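Long-range contact in extracellular ligand-binding receptor (Rhodopseudomonas palustris, PDB 4F06), which probably serves as the periplasmic solute-binding component of an ABC transporter that takes up lignin-derived aromatic acids such as p-hydroxybenzoate: residues Ile198-Pro203 against Gly231-Glu236. Numbering follows the deposited sequence.
With PHB (p-hydroxybenzoic acid), chain B.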
loop_
_atom_site.group_PDB
_atom_site.type_symbol
_atom_site.label_atom_id
_atom_site.label_comp_id
_atom_site.label_asym_id
_atom_site.label_seq_id
_atom_site.Cartn_x
_atom_site.Cartn_y
_atom_site.Cartn_z
ATOM N N ILE A 198 -14.908 7.592 -13.472
ATOM C CA ILE A 198 -15.035 6.752 -12.268
ATOM C C ILE A 198 -13.811 6.982 -11.414
ATOM O O ILE A 198 -12.696 7.097 -11.952
ATOM C CB ILE A 198 -15.029 5.270 -12.706
ATOM C CG1 ILE A 198 -16.288 4.936 -13.515
ATOM C CG2 ILE A 198 -14.939 4.339 -11.504
ATOM C CD1 ILE A 198 -16.118 3.661 -14.324
ATOM N N PHE A 199 -14.021 7.051 -10.100
ATOM C CA PHE A 199 -12.912 6.918 -9.156
ATOM C C PHE A 199 -13.115 5.625 -8.385
ATOM O O PHE A 199 -14.206 5.400 -7.857
ATOM C CB PHE A 199 -12.835 8.086 -8.160
ATOM C CG PHE A 199 -11.841 7.809 -7.072
ATOM C CD1 PHE A 199 -10.460 7.797 -7.357
ATOM C CD2 PHE A 199 -12.275 7.500 -5.793
ATOM C CE1 PHE A 199 -9.529 7.479 -6.372
ATOM C CE2 PHE A 199 -11.349 7.190 -4.801
ATOM C CZ PHE A 199 -9.984 7.194 -5.080
ATOM N N THR A 200 -12.085 4.779 -8.325
ATOM C CA THR A 200 -12.213 3.502 -7.648
ATOM C C THR A 200 -11.013 3.118 -6.814
ATOM O O THR A 200 -9.854 3.458 -7.099
ATOM C CB THR A 200 -12.552 2.388 -8.685
ATOM O OG1 THR A 200 -12.939 1.178 -8.017
ATOM C CG2 THR A 200 -11.360 2.087 -9.534
ATOM N N PHE A 201 -11.328 2.376 -5.755
ATOM C CA PHE A 201 -10.371 1.594 -5.000
ATOM C C PHE A 201 -10.987 0.225 -4.682
ATOM O O PHE A 201 -12.155 0.174 -4.241
ATOM C CB PHE A 201 -10.047 2.237 -3.629
ATOM C CG PHE A 201 -9.426 1.249 -2.662
ATOM C CD1 PHE A 201 -8.081 0.847 -2.758
ATOM C CD2 PHE A 201 -10.230 0.652 -1.669
ATOM C CE1 PHE A 201 -7.544 -0.107 -1.931
ATOM C CE2 PHE A 201 -9.683 -0.313 -0.826
ATOM C CZ PHE A 201 -8.352 -0.699 -0.947
ATOM N N LEU A 202 -10.202 -0.833 -4.894
ATOM C CA LEU A 202 -10.460 -2.149 -4.310
ATOM C C LEU A 202 -9.070 -2.632 -3.888
ATOM O O LEU A 202 -8.063 -2.205 -4.449
ATOM C CB LEU A 202 -11.072 -3.132 -5.323
ATOM C CG LEU A 202 -12.256 -2.635 -6.167
ATOM C CD1 LEU A 202 -11.793 -1.939 -7.439
ATOM C CD2 LEU A 202 -13.135 -3.811 -6.521
ATOM N N PRO A 203 -8.958 -3.571 -2.940
ATOM C CA PRO A 203 -7.625 -4.069 -2.540
ATOM C C PRO A 203 -6.995 -4.795 -3.726
ATOM O O PRO A 203 -7.660 -5.562 -4.469
ATOM C CB PRO A 203 -7.939 -5.055 -1.398
ATOM C CG PRO A 203 -9.388 -5.433 -1.619
ATOM C CD PRO A 203 -10.059 -4.178 -2.174
ATOM N N GLY A 231 -3.338 3.452 -7.118
ATOM C CA GLY A 231 -2.460 2.459 -7.776
ATOM C C GLY A 231 -2.729 1.026 -7.354
ATOM O O GLY A 231 -2.287 0.102 -8.029
ATOM N N ASP A 232 -3.498 0.821 -6.285
ATOM C CA ASP A 232 -3.948 -0.518 -5.896
ATOM C C ASP A 232 -4.621 -1.235 -7.046
ATOM O O ASP A 232 -4.618 -2.466 -7.088
ATOM C CB ASP A 232 -4.950 -0.365 -4.751
ATOM C CG ASP A 232 -4.350 0.450 -3.631
ATOM O OD1 ASP A 232 -3.588 -0.099 -2.826
ATOM O OD2 ASP A 232 -4.592 1.680 -3.621
ATOM N N VAL A 233 -5.243 -0.471 -7.936
ATOM C CA VAL A 233 -6.112 -1.055 -8.958
ATOM C C VAL A 233 -5.344 -1.502 -10.204
ATOM O O VAL A 233 -5.892 -2.250 -11.016
ATOM C CB VAL A 233 -7.249 -0.048 -9.252
ATOM C CG1 VAL A 233 -8.193 -0.575 -10.332
ATOM C CG2 VAL A 233 -8.015 0.301 -7.967
ATOM N N VAL A 234 -4.073 -1.078 -10.339
ATOM C CA VAL A 234 -3.278 -1.341 -11.533
ATOM C C VAL A 234 -1.873 -1.791 -11.162
ATOM O O VAL A 234 -0.896 -1.446 -11.795
ATOM C CB VAL A 234 -3.257 -0.155 -12.497
ATOM C CG1 VAL A 234 -4.614 0.008 -13.182
ATOM C CG2 VAL A 234 -2.858 1.125 -11.773
ATOM N N THR A 235 -1.759 -2.651 -10.164
ATOM C CA THR A 235 -0.445 -3.164 -9.787
ATOM C C THR A 235 0.234 -3.864 -10.948
ATOM O O THR A 235 -0.392 -4.541 -11.774
ATOM C CB THR A 235 -0.440 -4.033 -8.538
ATOM O OG1 THR A 235 -1.231 -5.189 -8.746
ATOM C CG2 THR A 235 -0.958 -3.239 -7.329
ATOM N N GLU A 236 1.563 -3.693 -11.026
ATOM C CA GLU A 236 2.313 -4.087 -12.204
ATOM C C GLU A 236 2.099 -5.540 -12.618
ATOM O O GLU A 236 1.986 -5.808 -13.818
ATOM C CB GLU A 236 3.796 -3.709 -12.056
ATOM C CG GLU A 236 4.036 -2.211 -12.239
ATOM C CD GLU A 236 3.862 -1.405 -10.960
ATOM O OE1 GLU A 236 3.401 -1.935 -9.881
ATOM O OE2 GLU A 236 4.182 -0.208 -11.024
HETATM C "C1'" PHB B . -6.107 -2.474 3.275
HETATM O "O1'" PHB B . -5.816 -1.511 3.998
HETATM O "O2'" PHB B . -6.897 -3.406 3.654
HETATM C C1 PHB B . -5.550 -2.500 1.887
HETATM C C2 PHB B . -5.182 -1.301 1.248
HETATM C C3 PHB B . -4.718 -1.316 -0.045
HETATM C C4 PHB B . -4.642 -2.502 -0.746
HETATM C C5 PHB B . -5.007 -3.687 -0.141
HETATM C C6 PHB B . -5.476 -3.703 1.167
HETATM O O4 PHB B . -4.242 -2.562 -2.031
#
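Asp232 and Phe201 meet at the pocket for p-hydroxybenzoic acid, where the C-terminal end of strand 197-201 runs beside the 3-10 turn that follows neighbouring parallel strand 226-230. Along Asp232, CB rests 3.6 Å from the backbone O of Leu202. With CG anti to the carbonyl carbon (chi1 -54°), the carboxylate is carried to the Phe201 ring, and Asp232 CG lies 3.7 Å from Phe201 CE1. Asp232 CG sits near the plane of the ring at its edge, with the carboxylate and ring planes 88° apart. Asp232 OD2 comes 3.7 Å from Phe201 CD1 and is hydrogen-bonded to Thr230 OG1. Asp232 OD1 accepts a 2.7 Å hydrogen bond from O4 of the ligand and is also hydrogen-bonded to Tyr253 OH.

The same ring edge serves the ligand: Phe201 CE1 is 3.6 Å from C3 of p-hydroxybenzoic acid, while Pro203 CB packs against C5 and C6 of the ligand ring. An alanine in place of Phe201 would probably open a gap beside the ligand ring and leave the Asp232 carboxylate without the ring edge it packs against.

Farther from the ligand, Val233 points CG2 at the strand backbone, 3.8 Å from Thr200 O and 3.9 Å from Leu202 N. This methyl also approaches Thr200 CG2 and Leu202 CD1, and helix 206-217 adds Val212 to Val233 and Phe211 to Thr200 and Leu202. Van der Waals packing of one valine methyl on the strand backbone thus joins the turn to the strand end, in one lobe of a periplasmic-binding-protein fold. Asp232, buried and held through both oxygens, is consistent with a carboxylate that recognises the para-hydroxyl as a hydrogen-bond acceptor, while Phe201 and Pro203 offer carbon surface to the aromatic ring.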